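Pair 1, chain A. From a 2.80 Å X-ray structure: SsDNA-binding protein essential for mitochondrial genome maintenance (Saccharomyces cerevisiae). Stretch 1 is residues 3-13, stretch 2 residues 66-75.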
# COMPACT_ATOMS: atom_id res chain seq x y z
N PHE A 3 -10.49 -0.50 -7.50
CA PHE A 3 -9.81 0.77 -7.08
C PHE A 3 -8.46 1.01 -7.74
O PHE A 3 -7.88 0.12 -8.39
CB PHE A 3 -9.68 0.84 -5.54
CG PHE A 3 -8.73 -0.16 -4.93
CD1 PHE A 3 -7.36 0.09 -4.90
CD2 PHE A 3 -9.19 -1.35 -4.39
CE1 PHE A 3 -6.49 -0.86 -4.35
CE2 PHE A 3 -8.33 -2.29 -3.84
CZ PHE A 3 -6.98 -2.04 -3.81
N SER A 4 -7.93 2.20 -7.54
CA SER A 4 -6.56 2.46 -8.03
C SER A 4 -5.94 3.51 -7.18
O SER A 4 -6.21 4.65 -7.40
CB SER A 4 -6.52 2.80 -9.54
OG SER A 4 -7.29 3.95 -9.80
N LYS A 5 -5.14 3.12 -6.21
CA LYS A 5 -4.51 4.07 -5.31
C LYS A 5 -3.03 4.03 -5.49
O LYS A 5 -2.48 3.02 -5.84
CB LYS A 5 -4.86 3.86 -3.82
CG LYS A 5 -4.51 2.51 -3.27
CD LYS A 5 -4.90 2.33 -1.82
CE LYS A 5 -3.73 2.79 -0.94
NZ LYS A 5 -4.09 3.04 0.48
N MET A 6 -2.40 5.17 -5.24
CA MET A 6 -0.93 5.35 -5.29
C MET A 6 -0.37 5.72 -3.93
O MET A 6 -1.00 6.48 -3.18
CB MET A 6 -0.60 6.50 -6.20
CG MET A 6 0.89 6.67 -6.40
SD MET A 6 1.40 6.85 -8.12
CE MET A 6 0.54 5.66 -9.09
N SER A 7 0.76 5.16 -3.58
CA SER A 7 1.46 5.57 -2.37
C SER A 7 2.79 6.10 -2.85
O SER A 7 3.43 5.47 -3.66
CB SER A 7 1.67 4.39 -1.42
OG SER A 7 0.46 3.64 -1.30
N ILE A 8 3.17 7.28 -2.36
CA ILE A 8 4.39 7.93 -2.74
C ILE A 8 5.18 8.32 -1.52
O ILE A 8 4.65 8.82 -0.55
CB ILE A 8 4.06 9.19 -3.47
CG1 ILE A 8 3.34 8.85 -4.78
CG2 ILE A 8 5.32 10.00 -3.79
CD1 ILE A 8 2.41 9.95 -5.20
N VAL A 9 6.47 8.07 -1.56
CA VAL A 9 7.39 8.75 -0.68
C VAL A 9 8.28 9.65 -1.49
O VAL A 9 8.96 9.19 -2.45
CB VAL A 9 8.27 7.79 0.11
CG1 VAL A 9 9.33 8.56 0.90
CG2 VAL A 9 7.41 7.06 1.10
N GLY A 10 8.34 10.89 -1.04
CA GLY A 10 9.05 11.88 -1.77
C GLY A 10 9.04 13.21 -1.11
O GLY A 10 8.57 13.36 0.02
N ARG A 11 9.57 14.21 -1.81
CA ARG A 11 9.73 15.51 -1.21
C ARG A 11 8.81 16.49 -1.86
O ARG A 11 8.57 16.43 -3.06
CB ARG A 11 11.18 15.99 -1.32
CG ARG A 11 12.00 15.66 -0.08
CD ARG A 11 13.41 15.33 -0.35
NE ARG A 11 13.38 13.92 -0.74
CZ ARG A 11 14.45 13.25 -1.12
NH1 ARG A 11 15.66 13.84 -1.16
NH2 ARG A 11 14.32 11.98 -1.47
N ILE A 12 8.30 17.40 -1.07
CA ILE A 12 7.41 18.41 -1.61
C ILE A 12 8.17 19.41 -2.42
O ILE A 12 9.01 20.09 -1.87
CB ILE A 12 6.56 19.06 -0.50
CG1 ILE A 12 5.58 17.96 -0.04
CG2 ILE A 12 5.88 20.31 -1.01
CD1 ILE A 12 4.53 18.38 0.94
N GLY A 13 7.86 19.47 -3.71
CA GLY A 13 8.61 20.27 -4.63
C GLY A 13 7.88 21.48 -5.15
O GLY A 13 8.22 22.01 -6.18
N ALA A 66 9.68 19.06 2.43
CA ALA A 66 9.33 17.99 3.36
C ALA A 66 9.28 16.61 2.73
O ALA A 66 8.65 16.41 1.69
CB ALA A 66 7.99 18.27 3.96
N LEU A 67 9.98 15.67 3.35
CA LEU A 67 9.78 14.24 3.06
C LEU A 67 8.43 13.82 3.61
O LEU A 67 8.20 13.94 4.82
CB LEU A 67 10.87 13.38 3.68
CG LEU A 67 10.87 11.93 3.26
CD1 LEU A 67 11.14 11.81 1.78
CD2 LEU A 67 11.89 11.10 4.02
N VAL A 68 7.57 13.36 2.71
CA VAL A 68 6.21 12.93 3.04
C VAL A 68 5.93 11.51 2.55
O VAL A 68 6.59 11.01 1.64
CB VAL A 68 5.16 13.83 2.42
CG1 VAL A 68 5.29 15.17 3.01
CG2 VAL A 68 5.28 13.92 0.90
N TYR A 69 4.93 10.87 3.15
CA TYR A 69 4.36 9.60 2.61
C TYR A 69 2.91 9.91 2.33
O TYR A 69 2.19 10.21 3.27
CB TYR A 69 4.53 8.45 3.59
CG TYR A 69 3.68 7.25 3.32
CD1 TYR A 69 2.41 7.14 3.84
CD2 TYR A 69 4.15 6.21 2.57
CE1 TYR A 69 1.64 6.03 3.61
CE2 TYR A 69 3.38 5.11 2.31
CZ TYR A 69 2.12 5.02 2.84
OH TYR A 69 1.39 3.87 2.57
N VAL A 70 2.53 9.93 1.06
CA VAL A 70 1.19 10.32 0.65
C VAL A 70 0.51 9.11 0.05
O VAL A 70 1.14 8.30 -0.64
CB VAL A 70 1.23 11.37 -0.42
CG1 VAL A 70 -0.14 11.58 -1.05
CG2 VAL A 70 1.81 12.66 0.14
N GLU A 71 -0.77 8.95 0.37
CA GLU A 71 -1.61 7.97 -0.32
C GLU A 71 -2.69 8.75 -1.04
O GLU A 71 -3.23 9.67 -0.50
CB GLU A 71 -2.30 7.06 0.66
CG GLU A 71 -1.37 6.16 1.38
CD GLU A 71 -2.04 5.38 2.47
OE1 GLU A 71 -2.90 5.90 3.24
OE2 GLU A 71 -1.64 4.20 2.50
N ALA A 72 -2.96 8.39 -2.28
CA ALA A 72 -3.85 9.17 -3.09
C ALA A 72 -4.66 8.27 -4.02
O ALA A 72 -4.13 7.30 -4.58
CB ALA A 72 -3.03 10.21 -3.93
N ASP A 73 -5.92 8.63 -4.23
CA ASP A 73 -6.72 7.95 -5.25
C ASP A 73 -6.31 8.39 -6.61
O ASP A 73 -6.15 9.59 -6.85
CB ASP A 73 -8.23 8.16 -5.00
CG ASP A 73 -8.72 7.24 -3.90
OD1 ASP A 73 -8.30 6.06 -3.87
OD2 ASP A 73 -9.44 7.69 -2.99
N ALA A 74 -6.11 7.43 -7.49
CA ALA A 74 -5.68 7.70 -8.85
C ALA A 74 -6.77 7.51 -9.89
O ALA A 74 -7.50 6.53 -9.84
CB ALA A 74 -4.51 6.78 -9.21
N ALA A 75 -6.84 8.44 -10.84
CA ALA A 75 -7.69 8.32 -12.03
C ALA A 75 -7.00 8.87 -13.25
O ALA A 75 -6.04 9.60 -13.12
CB ALA A 75 -8.96 9.09 -11.83

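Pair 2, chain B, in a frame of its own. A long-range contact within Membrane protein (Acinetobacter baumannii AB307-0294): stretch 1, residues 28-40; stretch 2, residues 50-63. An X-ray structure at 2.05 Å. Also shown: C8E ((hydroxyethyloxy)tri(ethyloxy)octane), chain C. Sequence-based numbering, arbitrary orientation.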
# COMPACT_ATOMS: atom_id res chain seq x y z
N ALA B 28 0.29 -14.50 -23.90
CA ALA B 28 0.84 -14.66 -22.59
C ALA B 28 1.86 -13.53 -22.27
O ALA B 28 2.48 -12.99 -23.15
CB ALA B 28 1.53 -16.01 -22.46
N ASN B 29 2.09 -13.27 -21.00
CA ASN B 29 3.11 -12.29 -20.62
C ASN B 29 3.74 -12.75 -19.33
O ASN B 29 3.06 -13.30 -18.50
CB ASN B 29 2.42 -10.98 -20.27
CG ASN B 29 1.88 -10.31 -21.48
OD1 ASN B 29 2.55 -10.26 -22.49
ND2 ASN B 29 0.62 -9.87 -21.43
N GLY B 30 5.00 -12.40 -19.15
CA GLY B 30 5.74 -12.89 -18.02
C GLY B 30 6.91 -11.97 -17.79
O GLY B 30 7.53 -11.51 -18.72
N SER B 31 7.19 -11.72 -16.50
CA SER B 31 8.32 -10.88 -16.12
C SER B 31 8.79 -11.21 -14.72
O SER B 31 8.13 -11.93 -13.94
CB SER B 31 7.98 -9.39 -16.22
OG SER B 31 7.10 -9.11 -15.16
N ILE B 32 10.02 -10.79 -14.48
CA ILE B 32 10.67 -10.92 -13.17
C ILE B 32 11.19 -9.55 -12.77
O ILE B 32 11.83 -8.87 -13.55
CB ILE B 32 11.89 -11.85 -13.22
CG1 ILE B 32 11.51 -13.15 -13.70
CG2 ILE B 32 12.52 -12.14 -11.86
CD1 ILE B 32 12.68 -14.11 -13.75
N LEU B 33 11.01 -9.20 -11.53
CA LEU B 33 11.58 -7.99 -11.01
C LEU B 33 12.59 -8.43 -10.04
O LEU B 33 12.23 -9.09 -9.06
CB LEU B 33 10.45 -7.22 -10.27
CG LEU B 33 10.98 -6.03 -9.43
CD1 LEU B 33 11.81 -5.15 -10.37
CD2 LEU B 33 9.83 -5.22 -8.80
N PHE B 34 13.84 -8.08 -10.27
CA PHE B 34 14.87 -8.25 -9.22
C PHE B 34 15.00 -7.03 -8.32
O PHE B 34 15.26 -5.97 -8.78
CB PHE B 34 16.19 -8.52 -9.87
CG PHE B 34 16.19 -9.76 -10.68
CD1 PHE B 34 16.39 -10.97 -10.05
CD2 PHE B 34 16.00 -9.73 -12.04
CE1 PHE B 34 16.47 -12.14 -10.77
CE2 PHE B 34 16.11 -10.91 -12.80
CZ PHE B 34 16.32 -12.13 -12.16
N ARG B 35 14.80 -7.18 -7.04
CA ARG B 35 14.78 -6.02 -6.18
C ARG B 35 15.77 -6.22 -5.07
O ARG B 35 15.76 -7.28 -4.40
CB ARG B 35 13.40 -5.89 -5.53
CG ARG B 35 13.39 -4.86 -4.45
CD ARG B 35 11.96 -4.62 -4.04
NE ARG B 35 11.30 -3.70 -4.91
CZ ARG B 35 9.99 -3.62 -5.03
NH1 ARG B 35 9.17 -4.43 -4.29
NH2 ARG B 35 9.49 -2.69 -5.88
N THR B 36 16.69 -5.27 -4.96
CA THR B 36 17.61 -5.25 -3.82
C THR B 36 17.09 -4.13 -2.89
O THR B 36 16.95 -2.96 -3.31
CB THR B 36 19.03 -4.90 -4.28
OG1 THR B 36 19.36 -5.57 -5.50
CG2 THR B 36 20.06 -5.20 -3.23
N GLY B 37 16.92 -4.46 -1.63
CA GLY B 37 16.53 -3.43 -0.64
C GLY B 37 17.32 -3.32 0.65
O GLY B 37 17.96 -4.25 1.11
N TYR B 38 17.22 -2.15 1.23
CA TYR B 38 17.93 -1.69 2.39
C TYR B 38 16.96 -0.78 3.11
O TYR B 38 16.48 0.20 2.48
CB TYR B 38 19.04 -0.83 1.88
CG TYR B 38 19.93 -0.20 2.91
CD1 TYR B 38 19.61 1.01 3.53
CD2 TYR B 38 21.16 -0.78 3.24
CE1 TYR B 38 20.45 1.59 4.46
CE2 TYR B 38 22.00 -0.20 4.19
CZ TYR B 38 21.62 0.99 4.79
OH TYR B 38 22.46 1.52 5.72
N LEU B 39 16.66 -1.04 4.39
CA LEU B 39 15.82 -0.17 5.17
C LEU B 39 16.37 -0.19 6.59
O LEU B 39 16.48 -1.23 7.23
CB LEU B 39 14.36 -0.67 5.13
CG LEU B 39 13.24 0.23 5.68
CD1 LEU B 39 11.81 -0.21 5.16
CD2 LEU B 39 13.32 0.39 7.17
N THR B 40 16.73 0.99 7.08
CA THR B 40 17.20 1.14 8.44
C THR B 40 16.44 2.28 9.14
O THR B 40 16.15 3.35 8.56
CB THR B 40 18.73 1.53 8.48
OG1 THR B 40 18.91 2.84 7.95
CG2 THR B 40 19.63 0.54 7.67
N THR B 50 16.41 -0.75 13.75
CA THR B 50 16.19 -1.83 12.84
C THR B 50 17.11 -1.57 11.62
O THR B 50 17.44 -0.41 11.26
CB THR B 50 14.74 -2.03 12.47
OG1 THR B 50 14.24 -0.79 11.96
CG2 THR B 50 13.84 -2.63 13.68
N SER B 51 17.55 -2.67 11.04
CA SER B 51 18.29 -2.68 9.75
C SER B 51 18.01 -3.98 9.02
O SER B 51 18.21 -5.07 9.59
CB SER B 51 19.79 -2.54 10.00
OG SER B 51 20.47 -2.77 8.74
N SER B 52 17.53 -3.87 7.79
CA SER B 52 17.09 -4.97 6.99
C SER B 52 17.69 -4.81 5.61
O SER B 52 17.44 -3.80 4.94
CB SER B 52 15.55 -5.10 6.91
OG SER B 52 15.00 -5.23 8.24
N VAL B 53 18.44 -5.84 5.15
CA VAL B 53 19.01 -5.82 3.79
C VAL B 53 18.75 -7.18 3.15
O VAL B 53 18.96 -8.24 3.83
CB VAL B 53 20.52 -5.50 3.73
CG1 VAL B 53 20.94 -5.23 2.28
CG2 VAL B 53 20.90 -4.31 4.62
N ALA B 54 18.28 -7.17 1.87
CA ALA B 54 17.81 -8.35 1.17
C ALA B 54 17.70 -8.20 -0.36
O ALA B 54 17.78 -7.07 -0.88
CB ALA B 54 16.48 -8.81 1.79
N GLN B 55 17.72 -9.35 -1.07
CA GLN B 55 17.59 -9.44 -2.51
C GLN B 55 16.41 -10.33 -2.82
O GLN B 55 16.30 -11.42 -2.21
CB GLN B 55 18.85 -10.05 -3.11
CG GLN B 55 18.75 -10.30 -4.61
CD GLN B 55 18.74 -9.03 -5.42
OE1 GLN B 55 19.59 -8.17 -5.17
NE2 GLN B 55 17.74 -8.86 -6.32
N SER B 56 15.56 -9.91 -3.76
CA SER B 56 14.38 -10.69 -4.14
C SER B 56 14.35 -10.84 -5.59
O SER B 56 14.87 -9.99 -6.33
CB SER B 56 13.08 -9.92 -3.78
OG SER B 56 13.05 -10.05 -2.38
N ALA B 57 13.65 -11.88 -6.01
CA ALA B 57 13.26 -12.04 -7.42
C ALA B 57 11.75 -12.30 -7.41
O ALA B 57 11.29 -13.27 -6.82
CB ALA B 57 13.97 -13.19 -8.11
N ILE B 58 11.00 -11.45 -8.10
CA ILE B 58 9.52 -11.49 -7.97
C ILE B 58 9.01 -11.84 -9.35
O ILE B 58 9.29 -11.13 -10.30
CB ILE B 58 8.97 -10.14 -7.56
CG1 ILE B 58 9.59 -9.74 -6.16
CG2 ILE B 58 7.41 -10.23 -7.58
CD1 ILE B 58 9.73 -8.24 -5.97
N VAL B 59 8.29 -12.95 -9.46
CA VAL B 59 7.86 -13.40 -10.73
C VAL B 59 6.39 -13.13 -10.94
O VAL B 59 5.59 -13.37 -10.00
CB VAL B 59 8.13 -14.91 -10.85
CG1 VAL B 59 7.70 -15.37 -12.21
CG2 VAL B 59 9.63 -15.12 -10.78
N SER B 60 6.03 -12.72 -12.16
CA SER B 60 4.61 -12.67 -12.58
C SER B 60 4.43 -13.24 -13.95
O SER B 60 5.13 -12.78 -14.89
CB SER B 60 4.00 -11.24 -12.59
OG SER B 60 2.62 -11.39 -13.07
N ILE B 61 3.58 -14.30 -14.06
CA ILE B 61 3.31 -15.01 -15.36
C ILE B 61 1.79 -15.08 -15.50
O ILE B 61 1.07 -15.37 -14.47
CB ILE B 61 3.95 -16.38 -15.43
CG1 ILE B 61 5.46 -16.24 -15.45
CG2 ILE B 61 3.65 -17.15 -16.76
CD1 ILE B 61 6.10 -17.59 -15.25
N GLU B 62 1.32 -14.64 -16.68
CA GLU B 62 -0.11 -14.59 -17.00
C GLU B 62 -0.19 -15.20 -18.39
O GLU B 62 0.39 -14.61 -19.30
CB GLU B 62 -0.62 -13.16 -17.02
CG GLU B 62 -0.79 -12.51 -15.60
CD GLU B 62 -1.80 -13.32 -14.74
OE1 GLU B 62 -2.73 -14.04 -15.22
OE2 GLU B 62 -1.63 -13.30 -13.51
N SER B 63 -0.86 -16.35 -18.53
CA SER B 63 -1.21 -16.92 -19.80
C SER B 63 -2.13 -15.96 -20.52
O SER B 63 -2.68 -15.10 -19.90
CB SER B 63 -1.91 -18.27 -19.70
OG SER B 63 -3.21 -18.21 -19.20
C8 C8E C . 13.03 -20.91 -0.30
O9 C8E C . 14.28 -20.58 -0.89
C10 C8E C . 14.36 -19.33 -1.60
C11 C8E C . 15.61 -19.26 -2.47
O12 C8E C . 15.59 -18.12 -3.35
C13 C8E C . 15.82 -18.42 -4.74
C14 C8E C . 15.98 -17.17 -5.61
O15 C8E C . 16.86 -16.28 -4.95
C16 C8E C . 16.72 -14.89 -5.24
C17 C8E C . 17.14 -14.61 -6.66
O18 C8E C . 17.58 -13.25 -6.74
C19 C8E C . 19.01 -13.18 -6.75
C20 C8E C . 19.54 -12.74 -8.07
O21 C8E C . 20.89 -12.39 -7.78
O HOH W 1 17.88 -6.11 -7.75
O HOH W 2 14.44 -2.66 8.75

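Both pairs are two antiparallel strands joined edge to edge by backbone hydrogen bonds. The N-to-C directions differ by 138° in pair 1 and 163° in pair 2. Over 14 central residues the backbones superpose with an RMSD of 0.5 Å.

The register is the same. Met A6 and Ala A72 match Leu B33 and Ile B58, and both couples are hydrogen-bonded pairs. Met A6 N donates to Ala A72 O at 2.8 Å, and Ala A72 N returns a bond to Met A6 O at 2.9 Å. In pair 2, Leu B33 N to Ile B58 O is 2.9 Å, and Ile B58 N to Leu B33 O is 2.8 Å. The next hydrogen-bonded pairs, Ile A8 with Val A70 and Arg B35 with Ser B56, also match. So do Gly A10 with Val A68 and Gly B37 with Ala B54. Neither glycine puts a side chain on this face.

The face carrying Met A6 and Ile A8 is lined with apolar residues in pair 1. Met A6 lies beside the small Ala A72, and the end of the methionine leads away. In pair 2 both members of the matching couple are large, and Leu B33 CD2 meets Ile B58 CD1 at 4.1 Å. Arg B35 replaces Ile A8, and its NH1 comes within 4.2 Å of Ile B58 CD1. Ser B56 replaces Val A70, with side-chain centres only 0.3 Å apart.

The other face differs more in chemistry. Lys A5 NZ forms a salt bridge with Glu A71 OE2 at 3.4 Å, a weak hydrogen bond. Tyr A69 OH also donates to Glu A71 OE2, at 3.0 Å, so this one carboxylate oxygen gathers two partners. The matching residues Ile B32 and Ala B57 make an apolar contact instead, CG2 of Ile B32 to CB of Ala B57 at 4.2 Å. Phe B34 takes the place of Ser A7, and its CE1 packs on Ala B57 CB at 3.8 Å. The detergent C8E reaches the same alanine, with its C17 3.8 Å from Ala B57 CB.

Val A9 and Tyr A69 match Thr B36 and Gln B55. In pair 1 the contact is apolar: Val A9 CG2 lies at the ring edge, 3.7 Å from Tyr A69 CD2. In pair 2 it is polar: Thr B36 OG1 donates to Gln B55 OE1 at 2.6 Å. Water 1 reinforces this link by donating to Thr B36 OG1 and accepting from Gln B55 NE2.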